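PDB 1Y9Z: alkaline serine protease from Pseudoalteromonas sp., which hydrolyses peptide bonds in proteins as a psychrophilic bacterial protease, probably by the serine-nucleophile mechanism of the subtilisin family. Local coordinates for residues Tyr33-Asn38 / Gly54-Pro59; Thr48-Thr53 / Trp104-Ser109; Ala160-Tyr165 / Phe189-Asp194; Gly202-Ser207 / Pro315-Pro320; Ile276-Arg281 / Ile307-Ser312. All blocks are in the same frame, centred on the assembly; numbering follows the deposited sequence.

In the fold
Interactions 1 and 2 sit side by side, their centres about 15 Å apart, and their segments alternate along the chain; Asn49 OD1 with Trp56 N links them. Both join loops next to strands 44-47 and 92-100 of the subtilisin-like alpha/beta domain. Interaction 3 joins loops that follow strands 152-156 and 174-180 of the same sheet, its centre about 28 Å from that of interaction 2. Phe189 then packs on Glu203 of interaction 4, which bridges the alpha/beta domain and the inserted beta domain. Interaction 5, between strands 275-280 and 305-309, lies within that insert and touches interaction 4 through Gly316 O and Ser310 OG. The last three contacts thus run from near the active site into the insert.

Interaction 1 of 5, residues Tyr33-Asn38 / Gly54-Pro59; sequences YDRSHN and GNWYQP
Arg35 lays its guanidinium flat over one face of the Tyr57 ring, the two centres 4.1 Å apart and the planes inclined by only 23°. This is a stacked cation-pi pair in which NH1 does the closest touching, 3.4 Å from Tyr57 CD2. The side chain reaches its place by a bend at chi3 (58°), which sets NE 3.8 Å from Tyr57 CB. Asn55 CB covers the opposite face of the same ring. NH2 of Arg35 meets a second aromatic group, lying 3.9 Å from Trp56 CZ2, but there the two planes are 74° apart and no stack forms. Tyr33 runs beside Trp56 in the same direction and brings CD2 to the indole edge, 4.1 Å from CZ3; its hydroxyl is bonded to Leu40 O and Asn43 ND2. The backbones are tied by Tyr33 N to Trp56 O at 2.9 Å, whereas Arg35 N to Tyr57 O is a weak bond at 3.5 Å. At the Asp34 end, the Pro59 ring rests its CD on Asp34 CA, and Asp34 OD2 accepts from both N and OG of Ser36 on one face of its carboxylate. An Asx turn and a type I turn starting at Asp34 therefore pack against the type I turn Asn55-Gln58, joining the loops on either side of strand 44-47 in the subtilase alpha/beta domain.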
# COMPACT_ATOMS: atom_id res chain seq x y z
N TYR A 33 10.94 11.04 -5.60
CA TYR A 33 9.69 11.13 -6.36
C TYR A 33 10.00 11.12 -7.86
O TYR A 33 10.68 12.01 -8.34
CB TYR A 33 9.04 12.45 -5.94
CG TYR A 33 7.71 12.81 -6.55
CD1 TYR A 33 6.53 12.67 -5.82
CD2 TYR A 33 7.64 13.41 -7.81
CE1 TYR A 33 5.32 13.12 -6.32
CE2 TYR A 33 6.42 13.86 -8.32
CZ TYR A 33 5.27 13.72 -7.57
OH TYR A 33 4.07 14.21 -8.04
N ASP A 34 9.50 10.12 -8.59
CA ASP A 34 9.77 10.08 -10.03
C ASP A 34 8.89 11.10 -10.75
O ASP A 34 7.78 10.79 -11.18
CB ASP A 34 9.53 8.68 -10.61
CG ASP A 34 9.96 8.57 -12.06
OD1 ASP A 34 9.87 7.47 -12.64
OD2 ASP A 34 10.40 9.60 -12.62
N ARG A 35 9.41 12.31 -10.89
CA ARG A 35 8.66 13.38 -11.53
C ARG A 35 8.41 13.15 -13.02
O ARG A 35 7.58 13.83 -13.62
CB ARG A 35 9.39 14.71 -11.32
CG ARG A 35 8.55 15.93 -11.66
CD ARG A 35 9.27 17.21 -11.25
NE ARG A 35 10.57 17.34 -11.90
CZ ARG A 35 11.39 18.36 -11.71
NH1 ARG A 35 12.56 18.40 -12.34
NH2 ARG A 35 11.06 19.35 -10.89
N SER A 36 9.11 12.18 -13.61
CA SER A 36 8.92 11.90 -15.03
C SER A 36 7.68 11.04 -15.28
O SER A 36 7.25 10.88 -16.42
CB SER A 36 10.15 11.18 -15.60
OG SER A 36 10.16 9.81 -15.23
N HIS A 37 7.12 10.50 -14.20
CA HIS A 37 5.94 9.64 -14.30
C HIS A 37 4.70 10.44 -14.69
O HIS A 37 4.43 11.50 -14.14
CB HIS A 37 5.71 8.94 -12.95
CG HIS A 37 4.73 7.82 -13.02
ND1 HIS A 37 5.06 6.52 -12.71
CD2 HIS A 37 3.43 7.79 -13.39
CE1 HIS A 37 4.01 5.74 -12.88
NE2 HIS A 37 3.01 6.49 -13.30
N ASN A 38 3.93 9.91 -15.65
CA ASN A 38 2.73 10.60 -16.12
C ASN A 38 1.70 10.89 -15.03
O ASN A 38 0.96 11.87 -15.12
CB ASN A 38 2.04 9.81 -17.24
CG ASN A 38 2.85 9.80 -18.53
OD1 ASN A 38 3.72 10.64 -18.74
ND2 ASN A 38 2.54 8.85 -19.40
N GLY A 54 21.43 13.00 -4.25
CA GLY A 54 21.16 13.51 -5.59
C GLY A 54 19.93 14.39 -5.71
O GLY A 54 19.68 15.25 -4.87
N ASN A 55 19.15 14.17 -6.77
CA ASN A 55 17.95 14.96 -7.00
C ASN A 55 16.71 14.29 -6.42
O ASN A 55 16.49 13.09 -6.62
CB ASN A 55 17.75 15.19 -8.50
CG ASN A 55 18.84 16.05 -9.11
OD1 ASN A 55 19.18 17.11 -8.58
ND2 ASN A 55 19.38 15.61 -10.24
N TRP A 56 15.90 15.07 -5.72
CA TRP A 56 14.69 14.55 -5.10
C TRP A 56 13.72 14.02 -6.15
O TRP A 56 12.93 13.11 -5.88
CB TRP A 56 14.00 15.63 -4.26
CG TRP A 56 13.50 16.82 -5.04
CD1 TRP A 56 14.16 18.01 -5.23
CD2 TRP A 56 12.25 16.94 -5.72
NE1 TRP A 56 13.39 18.85 -5.99
CE2 TRP A 56 12.21 18.22 -6.30
CE3 TRP A 56 11.16 16.08 -5.90
CZ2 TRP A 56 11.12 18.67 -7.05
CZ3 TRP A 56 10.07 16.53 -6.65
CH2 TRP A 56 10.06 17.82 -7.21
N TYR A 57 13.78 14.59 -7.35
CA TYR A 57 12.89 14.21 -8.45
C TYR A 57 13.40 13.05 -9.30
O TYR A 57 12.80 12.71 -10.33
CB TYR A 57 12.60 15.42 -9.34
CG TYR A 57 13.83 16.20 -9.78
CD1 TYR A 57 14.36 17.21 -8.98
CD2 TYR A 57 14.45 15.92 -10.99
CE1 TYR A 57 15.48 17.94 -9.39
CE2 TYR A 57 15.57 16.65 -11.41
CZ TYR A 57 16.07 17.65 -10.60
OH TYR A 57 17.17 18.37 -11.02
N GLN A 58 14.50 12.44 -8.88
CA GLN A 58 15.08 11.30 -9.59
C GLN A 58 15.43 10.23 -8.57
O GLN A 58 16.50 10.23 -7.98
CB GLN A 58 16.35 11.74 -10.35
CG GLN A 58 16.05 12.61 -11.56
CD GLN A 58 17.30 13.22 -12.18
OE1 GLN A 58 17.24 13.78 -13.27
NE2 GLN A 58 18.42 13.12 -11.48
N PRO A 59 14.51 9.27 -8.36
CA PRO A 59 14.77 8.21 -7.38
C PRO A 59 15.99 7.35 -7.67
O PRO A 59 16.66 6.87 -6.76
CB PRO A 59 13.48 7.40 -7.40
CG PRO A 59 12.96 7.61 -8.79
CD PRO A 59 13.20 9.08 -9.00

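Interaction 2 of 5, residues Thr48-Thr53 / Trp104-Ser109; sequences TNNSGT and WGYSSS
An Asx turn headed by Asn50 carries this contact, and its side-chain amide reaches across to Ser107 with both ends. Asn50 OD1 accepts from Ser107 N at 2.8 Å and, from the opposite face of the amide plane, from Gly52 N at 3.0 Å. The other end, ND2, donates to Ser107 OG at 2.8 Å, so three bonds fix the rotation of the amide. CG stands anti to the backbone N (chi1 179°), 3.5 Å from Tyr106 CD1, and the amide lies stacked over one face of that ring, the planes 23° apart. Asn50 CB comes within 3.4 Å of Tyr106 CE1. The two loops flank strand 92-100 of the subtilase sheet: one follows its neighbour 44-47, while the other leaves the short antiparallel strand 103-104 and leads to helix 110-119, for which Ser109 is the N-cap. Phe99 on strand 92-100 lines the phenylmethanesulfonate pocket. Beyond the amide, a water bridges Tyr106 OH and Thr48 O, the distance to the hydroxyl being 2.6 Å. Thr53 turns its OG1 to Lys97 O and lays CG2 on the Gly105-Tyr106 peptide, 3.7 Å from Gly105 C. Gly52 CA makes a CA-H...O contact of 3.3 Å with Gly105 O.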
# COMPACT_ATOMS: atom_id res chain seq x y z
N THR A 48 13.63 19.66 -1.74
CA THR A 48 14.88 20.26 -1.31
C THR A 48 15.98 19.22 -1.40
O THR A 48 16.02 18.29 -0.60
CB THR A 48 14.78 20.76 0.15
OG1 THR A 48 13.71 21.70 0.27
CG2 THR A 48 16.09 21.43 0.57
N ASN A 49 16.86 19.37 -2.38
CA ASN A 49 17.95 18.41 -2.56
C ASN A 49 18.91 18.34 -1.39
O ASN A 49 19.10 19.32 -0.65
CB ASN A 49 18.78 18.75 -3.81
CG ASN A 49 18.08 18.37 -5.10
OD1 ASN A 49 17.20 17.51 -5.13
ND2 ASN A 49 18.50 19.01 -6.20
N ASN A 50 19.51 17.17 -1.22
CA ASN A 50 20.50 16.93 -0.18
C ASN A 50 21.73 16.34 -0.86
O ASN A 50 21.61 15.47 -1.72
CB ASN A 50 19.96 15.97 0.88
CG ASN A 50 20.97 15.68 1.96
OD1 ASN A 50 21.69 14.68 1.91
ND2 ASN A 50 21.04 16.56 2.96
N SER A 51 22.90 16.83 -0.48
CA SER A 51 24.16 16.39 -1.08
C SER A 51 24.36 14.87 -1.13
O SER A 51 25.06 14.37 -2.01
CB SER A 51 25.34 17.03 -0.34
OG SER A 51 25.38 16.63 1.02
N GLY A 52 23.75 14.14 -0.20
CA GLY A 52 23.93 12.70 -0.18
C GLY A 52 22.95 11.86 -0.97
O GLY A 52 23.15 10.65 -1.09
N THR A 53 21.90 12.47 -1.52
CA THR A 53 20.90 11.70 -2.26
C THR A 53 20.54 12.21 -3.65
O THR A 53 19.48 11.89 -4.17
CB THR A 53 19.60 11.57 -1.43
OG1 THR A 53 19.14 12.88 -1.07
CG2 THR A 53 19.85 10.77 -0.17
N TRP A 104 19.78 4.52 3.50
CA TRP A 104 19.81 5.89 3.99
C TRP A 104 21.08 6.59 3.51
O TRP A 104 22.20 6.14 3.79
CB TRP A 104 19.74 5.92 5.52
CG TRP A 104 19.73 7.31 6.11
CD1 TRP A 104 20.80 8.13 6.31
CD2 TRP A 104 18.58 8.04 6.56
NE1 TRP A 104 20.40 9.32 6.86
CE2 TRP A 104 19.04 9.30 7.02
CE3 TRP A 104 17.21 7.76 6.62
CZ2 TRP A 104 18.18 10.27 7.54
CZ3 TRP A 104 16.35 8.73 7.14
CH2 TRP A 104 16.84 9.97 7.59
N GLY A 105 20.91 7.70 2.80
CA GLY A 105 22.05 8.44 2.29
C GLY A 105 22.02 9.92 2.64
O GLY A 105 22.92 10.67 2.24
N TYR A 106 21.00 10.34 3.37
CA TYR A 106 20.86 11.74 3.77
C TYR A 106 22.13 12.17 4.51
O TYR A 106 22.66 11.42 5.32
CB TYR A 106 19.64 11.89 4.68
CG TYR A 106 18.98 13.25 4.62
CD1 TYR A 106 18.49 13.76 3.42
CD2 TYR A 106 18.80 14.01 5.78
CE1 TYR A 106 17.84 14.99 3.37
CE2 TYR A 106 18.15 15.25 5.74
CZ TYR A 106 17.67 15.73 4.53
OH TYR A 106 17.03 16.94 4.49
N SER A 107 22.60 13.38 4.22
CA SER A 107 23.82 13.88 4.86
C SER A 107 23.62 14.18 6.33
O SER A 107 24.58 14.36 7.08
CB SER A 107 24.30 15.15 4.16
OG SER A 107 23.43 16.24 4.41
N SER A 108 22.36 14.24 6.76
CA SER A 108 22.07 14.54 8.16
C SER A 108 21.02 13.60 8.74
O SER A 108 20.73 12.54 8.18
CB SER A 108 21.62 15.99 8.30
OG SER A 108 21.69 16.42 9.65
N SER A 109 20.44 14.01 9.87
CA SER A 109 19.45 13.22 10.60
C SER A 109 18.01 13.33 10.11
O SER A 109 17.69 14.15 9.25
CB SER A 109 19.47 13.65 12.06
OG SER A 109 19.01 14.99 12.16
O HOH W 1 16.86 18.00 2.07

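Interaction 3 of 5, residues Ala160-Tyr165 / Phe189-Asp194; sequences AGDSSY and FSQYTD. With SO4 (sulfate ion), chain G.
Gln191 buries more surface than any other residue here, running its side chain beside that of Asp162 toward Ala160 and Ser164. With CG anti to its own carbonyl carbon (chi1 -77°), the aliphatic part passes 3.5 Å from Asp162 OD1 at CG. The backbone adds a CA-H...O contact, Gln191 CA to Asp162 O at 3.2 Å. The same Asp162 O accepts from Tyr192 N at 3.0 Å, and Asp162 OD1 takes both N and OG of Ser164 on one face of its carboxylate in an Asx turn. These loops follow the adjacent parallel strands 152-156 and 174-180 of the subtilisin-like sheet. Asn159, just before Ala160, lines the phenylmethanesulfonate pocket and probably corresponds to the oxyanion-hole asparagine of subtilases. Tyr192 offers one ring face to Ser163 CB, a CH-pi contact 4.0 Å from the centroid and 26° off the normal. A sulfate, probably from the crystallisation liquor, binds at Ser163, its O4 held by Ser163 OG at 2.8 Å and by Ser163 N. At the far end Tyr165 lies obliquely across Thr193, with CE1 3.7 Å from Thr193 CB. Its hydroxyl donates to Asp194 OD1 at 2.6 Å, meeting the carboxylate on the syn side but 32° out of its plane.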
# COMPACT_ATOMS: atom_id res chain seq x y z
N ALA A 160 7.63 -5.82 10.98
CA ALA A 160 8.35 -6.93 11.61
C ALA A 160 7.48 -8.05 12.18
O ALA A 160 7.99 -9.07 12.62
CB ALA A 160 9.28 -6.39 12.69
N GLY A 161 6.16 -7.85 12.18
CA GLY A 161 5.26 -8.87 12.67
C GLY A 161 5.36 -9.18 14.15
O GLY A 161 5.03 -10.29 14.58
N ASP A 162 5.81 -8.21 14.93
CA ASP A 162 5.94 -8.38 16.38
C ASP A 162 5.43 -7.13 17.10
O ASP A 162 4.80 -6.27 16.49
CB ASP A 162 7.39 -8.68 16.77
CG ASP A 162 8.36 -7.62 16.31
OD1 ASP A 162 7.94 -6.46 16.11
OD2 ASP A 162 9.56 -7.94 16.17
N SER A 163 5.71 -7.04 18.40
CA SER A 163 5.26 -5.90 19.18
C SER A 163 6.30 -4.81 19.35
O SER A 163 6.14 -3.91 20.18
CB SER A 163 4.81 -6.36 20.57
OG SER A 163 5.93 -6.65 21.39
N SER A 164 7.38 -4.88 18.58
CA SER A 164 8.43 -3.88 18.73
C SER A 164 7.99 -2.48 18.32
O SER A 164 7.11 -2.30 17.46
CB SER A 164 9.68 -4.28 17.93
OG SER A 164 9.42 -4.30 16.54
N TYR A 165 8.59 -1.49 18.97
CA TYR A 165 8.29 -0.09 18.67
C TYR A 165 9.20 0.39 17.55
O TYR A 165 10.42 0.24 17.63
CB TYR A 165 8.56 0.80 19.88
CG TYR A 165 7.60 0.62 21.03
CD1 TYR A 165 6.25 0.97 20.90
CD2 TYR A 165 8.04 0.15 22.26
CE1 TYR A 165 5.38 0.84 21.97
CE2 TYR A 165 7.17 0.02 23.34
CZ TYR A 165 5.85 0.37 23.19
OH TYR A 165 4.99 0.25 24.26
N PHE A 189 1.92 -8.91 9.11
CA PHE A 189 3.23 -8.29 9.30
C PHE A 189 3.20 -6.97 10.08
O PHE A 189 4.24 -6.51 10.54
CB PHE A 189 3.88 -8.01 7.94
CG PHE A 189 3.08 -7.08 7.06
CD1 PHE A 189 2.37 -7.58 5.97
CD2 PHE A 189 3.00 -5.72 7.34
CE1 PHE A 189 1.59 -6.73 5.17
CE2 PHE A 189 2.23 -4.87 6.55
CZ PHE A 189 1.52 -5.37 5.47
N SER A 190 2.02 -6.38 10.21
CA SER A 190 1.89 -5.09 10.87
C SER A 190 2.19 -5.15 12.37
O SER A 190 1.50 -5.82 13.13
CB SER A 190 0.48 -4.53 10.64
OG SER A 190 0.38 -3.18 11.03
N GLN A 191 3.24 -4.45 12.78
CA GLN A 191 3.63 -4.44 14.19
C GLN A 191 2.50 -3.92 15.07
O GLN A 191 1.84 -2.94 14.75
CB GLN A 191 4.90 -3.60 14.37
CG GLN A 191 6.16 -4.34 13.92
CD GLN A 191 7.38 -3.46 13.80
OE1 GLN A 191 7.77 -2.76 14.75
NE2 GLN A 191 8.00 -3.48 12.63
N TYR A 192 2.28 -4.62 16.18
CA TYR A 192 1.22 -4.25 17.11
C TYR A 192 1.81 -3.70 18.41
O TYR A 192 2.58 -4.37 19.09
CB TYR A 192 0.32 -5.46 17.39
CG TYR A 192 1.04 -6.68 17.92
CD1 TYR A 192 1.77 -7.52 17.07
CD2 TYR A 192 1.02 -6.99 19.28
CE1 TYR A 192 2.45 -8.64 17.57
CE2 TYR A 192 1.69 -8.09 19.78
CZ TYR A 192 2.41 -8.91 18.93
OH TYR A 192 3.07 -10.00 19.45
N THR A 193 1.44 -2.47 18.74
CA THR A 193 1.95 -1.82 19.95
C THR A 193 0.87 -0.94 20.57
O THR A 193 -0.17 -0.71 19.96
CB THR A 193 3.14 -0.89 19.63
OG1 THR A 193 2.63 0.31 19.02
CG2 THR A 193 4.12 -1.56 18.67
N ASP A 194 1.14 -0.44 21.77
CA ASP A 194 0.17 0.43 22.42
C ASP A 194 0.25 1.85 21.85
O ASP A 194 -0.45 2.75 22.31
CB ASP A 194 0.34 0.43 23.95
CG ASP A 194 1.74 0.77 24.41
OD1 ASP A 194 2.60 1.11 23.58
OD2 ASP A 194 1.98 0.69 25.63
S SO4 G . 7.54 -9.56 20.59
O1 SO4 G . 7.99 -9.91 21.95
O2 SO4 G . 8.13 -10.51 19.62
O3 SO4 G . 6.07 -9.64 20.52
O4 SO4 G . 7.96 -8.19 20.25

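Interaction 4 of 5, residues Gly202-Ser207 / Pro315-Pro320; sequences GEAILS and PGLQNP
The boundary between the subtilisin-like alpha/beta domain and the inserted beta domain is crossed here, where Glu203 and Ala204, leading into strand 205-208, meet the loop Leu317-Asn319 that follows strand 305-309. Asn319 N donates to Glu203 OE2 at 2.8 Å with an N-H...O angle of 161°, approaching nearly along the C-O bond of the carboxylate. A bend at chi2 (66°) swings CD of Glu203 round toward this backbone nitrogen, while CG stays 3.4 Å from Leu317 O. The Gln318 side chain crosses that of Glu203 at about a right angle with amide and carboxylate planes only 8° apart, and its OE1 lies 3.8 Å from Glu203 CG. Gln318 NE2 is engaged by Gly316 O and by Asp181 OD1. Ala204 supplies the apolar half: its CB points into the loop and rests 3.7 Å from Leu317 CG, equally close to CD2. A water donates to both carbonyl oxygens, 2.9 Å from Glu203 O and 2.7 Å from Leu317 O, and so satisfies two backbone acceptors. Tyr364, on the antiparallel partner strand 362-365, touches both Ala204 and Leu317. A carboxylate-to-backbone bond, a methyl-on-leucine contact and a bridging water together make a buried contact between the loop leading into strand 205-208 of the subtilisin-like domain and the inserted beta domain.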
# COMPACT_ATOMS: atom_id res chain seq x y z
N GLY A 202 -3.09 -1.50 3.61
CA GLY A 202 -1.68 -1.85 3.54
C GLY A 202 -1.30 -3.19 2.93
O GLY A 202 -0.13 -3.57 2.95
N GLU A 203 -2.27 -3.92 2.40
CA GLU A 203 -1.99 -5.21 1.76
C GLU A 203 -2.49 -5.11 0.32
O GLU A 203 -3.63 -4.70 0.08
CB GLU A 203 -2.72 -6.35 2.47
CG GLU A 203 -2.60 -7.73 1.81
CD GLU A 203 -1.19 -8.30 1.80
OE1 GLU A 203 -0.36 -7.91 2.65
OE2 GLU A 203 -0.90 -9.17 0.95
N ALA A 204 -1.62 -5.46 -0.63
CA ALA A 204 -1.97 -5.41 -2.05
C ALA A 204 -2.41 -4.00 -2.45
O ALA A 204 -3.54 -3.79 -2.90
CB ALA A 204 -3.08 -6.41 -2.35
N ILE A 205 -1.50 -3.04 -2.28
CA ILE A 205 -1.78 -1.65 -2.61
C ILE A 205 -1.14 -1.28 -3.95
O ILE A 205 0.08 -1.25 -4.08
CB ILE A 205 -1.23 -0.70 -1.51
CG1 ILE A 205 -1.82 -1.08 -0.14
CG2 ILE A 205 -1.56 0.75 -1.86
CD1 ILE A 205 -3.34 -1.14 -0.10
N LEU A 206 -1.99 -1.01 -4.94
CA LEU A 206 -1.51 -0.63 -6.27
C LEU A 206 -1.21 0.86 -6.31
O LEU A 206 -2.01 1.68 -5.86
CB LEU A 206 -2.58 -0.96 -7.31
CG LEU A 206 -2.28 -0.55 -8.76
CD1 LEU A 206 -1.09 -1.34 -9.29
CD2 LEU A 206 -3.51 -0.78 -9.62
N SER A 207 -0.04 1.21 -6.83
CA SER A 207 0.33 2.61 -6.94
C SER A 207 1.42 2.80 -7.99
O SER A 207 1.87 1.84 -8.62
CB SER A 207 0.81 3.17 -5.59
OG SER A 207 0.97 4.58 -5.65
N PRO A 315 -10.42 -13.41 3.26
CA PRO A 315 -11.09 -13.14 1.99
C PRO A 315 -10.62 -11.92 1.21
O PRO A 315 -10.93 -11.77 0.03
CB PRO A 315 -12.56 -13.05 2.39
CG PRO A 315 -12.48 -12.43 3.74
CD PRO A 315 -11.35 -13.20 4.39
N GLY A 316 -9.87 -11.03 1.87
CA GLY A 316 -9.39 -9.84 1.19
C GLY A 316 -8.35 -10.14 0.13
O GLY A 316 -7.89 -11.28 0.00
N LEU A 317 -7.96 -9.12 -0.62
CA LEU A 317 -6.95 -9.31 -1.66
C LEU A 317 -5.58 -9.51 -1.04
O LEU A 317 -5.10 -8.67 -0.27
CB LEU A 317 -6.93 -8.09 -2.60
CG LEU A 317 -5.96 -8.17 -3.78
CD1 LEU A 317 -6.33 -9.32 -4.70
CD2 LEU A 317 -6.00 -6.85 -4.54
N GLN A 318 -4.94 -10.63 -1.36
CA GLN A 318 -3.62 -10.93 -0.82
C GLN A 318 -2.53 -10.86 -1.89
O GLN A 318 -2.75 -11.20 -3.05
CB GLN A 318 -3.62 -12.32 -0.18
CG GLN A 318 -4.75 -12.57 0.81
CD GLN A 318 -4.77 -11.59 1.97
OE1 GLN A 318 -3.73 -11.31 2.57
NE2 GLN A 318 -5.95 -11.07 2.29
N ASN A 319 -1.35 -10.42 -1.47
CA ASN A 319 -0.17 -10.31 -2.33
C ASN A 319 0.93 -11.04 -1.56
O ASN A 319 1.90 -10.43 -1.12
CB ASN A 319 0.20 -8.83 -2.52
CG ASN A 319 1.51 -8.64 -3.27
OD1 ASN A 319 2.17 -7.61 -3.13
ND2 ASN A 319 1.88 -9.61 -4.09
N PRO A 320 0.79 -12.36 -1.40
CA PRO A 320 1.77 -13.17 -0.67
C PRO A 320 3.02 -13.56 -1.44
O PRO A 320 3.09 -13.44 -2.66
CB PRO A 320 0.97 -14.39 -0.28
CG PRO A 320 0.16 -14.62 -1.52
CD PRO A 320 -0.30 -13.21 -1.91
O HOH W 2 -5.99 -6.30 0.53

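Interaction 5 of 5, residues Ile276-Arg281 / Ile307-Ser312; sequences ICLVER and IVYSNS
Tyr309 presents one ring face to Glu280, whose CA stands 3.7 Å from the centroid and 19° off the normal, a CH-pi contact. The Arg281 guanidinium has Val308 CG1 over one face; at its edge, in plane, lie Ser310 OG and two waters. The NH1 bond to Ser310 OG, which is hydrogen-bonded to Gly316 O, is weak at 3.2 Å, and both waters accept from NH1, while NE makes a salt bridge with Glu291. Asn311 ND2 donates to Arg281 O at 3.0 Å, from above the carbonyl plane. Between these ends four backbone bonds alternate, from Ile307 N to Cys277 O at 2.8 Å through to Arg281 N to Tyr309 O. Leu278 CD1 packs on Ile307 CG2 at 3.7 Å on the face with Tyr309; Val279 CG1 meets Val308 CG2 on the other, facing helix 291-300, to which a Cys277-Cys298 disulfide ties the strand. Parallel strands, their short-segment axes 4.7 Å apart at closest and 20° from parallel, linked by this helix, form a beta-alpha-beta unit of the inserted domain.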
# COMPACT_ATOMS: atom_id res chain seq x y z
N ILE A 276 -6.91 -22.98 -17.80
CA ILE A 276 -6.53 -21.94 -16.84
C ILE A 276 -7.12 -22.52 -15.56
O ILE A 276 -8.32 -22.74 -15.46
CB ILE A 276 -7.19 -20.58 -17.16
CG1 ILE A 276 -6.63 -20.02 -18.47
CG2 ILE A 276 -6.95 -19.60 -16.01
CD1 ILE A 276 -5.12 -19.84 -18.47
N CYS A 277 -6.25 -22.76 -14.59
CA CYS A 277 -6.65 -23.38 -13.33
C CYS A 277 -6.99 -22.42 -12.20
O CYS A 277 -6.14 -21.68 -11.71
CB CYS A 277 -5.52 -24.32 -12.91
SG CYS A 277 -5.79 -25.43 -11.50
N LEU A 278 -8.25 -22.45 -11.80
CA LEU A 278 -8.75 -21.63 -10.70
C LEU A 278 -8.67 -22.49 -9.45
O LEU A 278 -9.09 -23.65 -9.46
CB LEU A 278 -10.21 -21.23 -10.96
CG LEU A 278 -10.91 -20.37 -9.90
CD1 LEU A 278 -10.28 -18.98 -9.87
CD2 LEU A 278 -12.39 -20.27 -10.24
N VAL A 279 -8.13 -21.94 -8.37
CA VAL A 279 -8.01 -22.71 -7.14
C VAL A 279 -8.08 -21.83 -5.89
O VAL A 279 -7.51 -20.74 -5.84
CB VAL A 279 -6.69 -23.51 -7.11
CG1 VAL A 279 -5.50 -22.57 -7.18
CG2 VAL A 279 -6.63 -24.37 -5.86
N GLU A 280 -8.80 -22.32 -4.89
CA GLU A 280 -8.93 -21.60 -3.63
C GLU A 280 -7.63 -21.76 -2.86
O GLU A 280 -7.02 -22.83 -2.85
CB GLU A 280 -10.09 -22.17 -2.81
CG GLU A 280 -10.32 -21.45 -1.49
CD GLU A 280 -11.40 -22.10 -0.66
OE1 GLU A 280 -11.23 -23.28 -0.29
OE2 GLU A 280 -12.42 -21.44 -0.38
N ARG A 281 -7.18 -20.68 -2.23
CA ARG A 281 -5.96 -20.71 -1.45
C ARG A 281 -6.12 -21.59 -0.21
O ARG A 281 -7.11 -21.47 0.51
CB ARG A 281 -5.57 -19.29 -1.03
CG ARG A 281 -4.39 -19.21 -0.07
CD ARG A 281 -4.03 -17.77 0.26
NE ARG A 281 -3.54 -17.06 -0.91
CZ ARG A 281 -4.13 -15.99 -1.45
NH1 ARG A 281 -5.24 -15.49 -0.92
NH2 ARG A 281 -3.61 -15.43 -2.53
N ILE A 307 -4.89 -19.18 -11.26
CA ILE A 307 -5.58 -18.11 -10.55
C ILE A 307 -5.94 -18.60 -9.15
O ILE A 307 -6.81 -19.46 -9.00
CB ILE A 307 -6.88 -17.68 -11.25
CG1 ILE A 307 -6.58 -17.20 -12.67
CG2 ILE A 307 -7.55 -16.57 -10.45
CD1 ILE A 307 -7.82 -16.93 -13.49
N VAL A 308 -5.28 -18.05 -8.14
CA VAL A 308 -5.54 -18.42 -6.76
C VAL A 308 -6.44 -17.37 -6.12
O VAL A 308 -6.15 -16.18 -6.19
CB VAL A 308 -4.23 -18.49 -5.95
CG1 VAL A 308 -4.54 -18.82 -4.49
CG2 VAL A 308 -3.30 -19.53 -6.54
N TYR A 309 -7.55 -17.81 -5.52
CA TYR A 309 -8.44 -16.86 -4.86
C TYR A 309 -8.47 -17.08 -3.36
O TYR A 309 -8.28 -18.20 -2.87
CB TYR A 309 -9.86 -16.90 -5.45
CG TYR A 309 -10.64 -18.18 -5.27
CD1 TYR A 309 -10.43 -19.28 -6.11
CD2 TYR A 309 -11.64 -18.28 -4.30
CE1 TYR A 309 -11.21 -20.44 -5.99
CE2 TYR A 309 -12.42 -19.43 -4.17
CZ TYR A 309 -12.20 -20.50 -5.02
OH TYR A 309 -12.98 -21.63 -4.91
N SER A 310 -8.69 -15.99 -2.63
CA SER A 310 -8.71 -16.02 -1.17
C SER A 310 -9.72 -16.97 -0.54
O SER A 310 -10.82 -17.18 -1.07
CB SER A 310 -8.96 -14.61 -0.63
OG SER A 310 -7.96 -13.72 -1.07
N ASN A 311 -9.34 -17.54 0.59
CA ASN A 311 -10.21 -18.45 1.34
C ASN A 311 -11.01 -17.60 2.33
O ASN A 311 -10.78 -16.39 2.44
CB ASN A 311 -9.38 -19.50 2.08
CG ASN A 311 -8.24 -18.90 2.87
OD1 ASN A 311 -8.43 -18.01 3.69
ND2 ASN A 311 -7.03 -19.40 2.63
N SER A 312 -11.93 -18.23 3.05
CA SER A 312 -12.77 -17.52 4.01
C SER A 312 -12.03 -16.93 5.20
O SER A 312 -12.50 -15.97 5.82
CB SER A 312 -13.88 -18.45 4.51
OG SER A 312 -13.33 -19.58 5.16
O HOH W 3 -5.83 -12.99 -2.68
O HOH W 4 -6.70 -15.98 1.66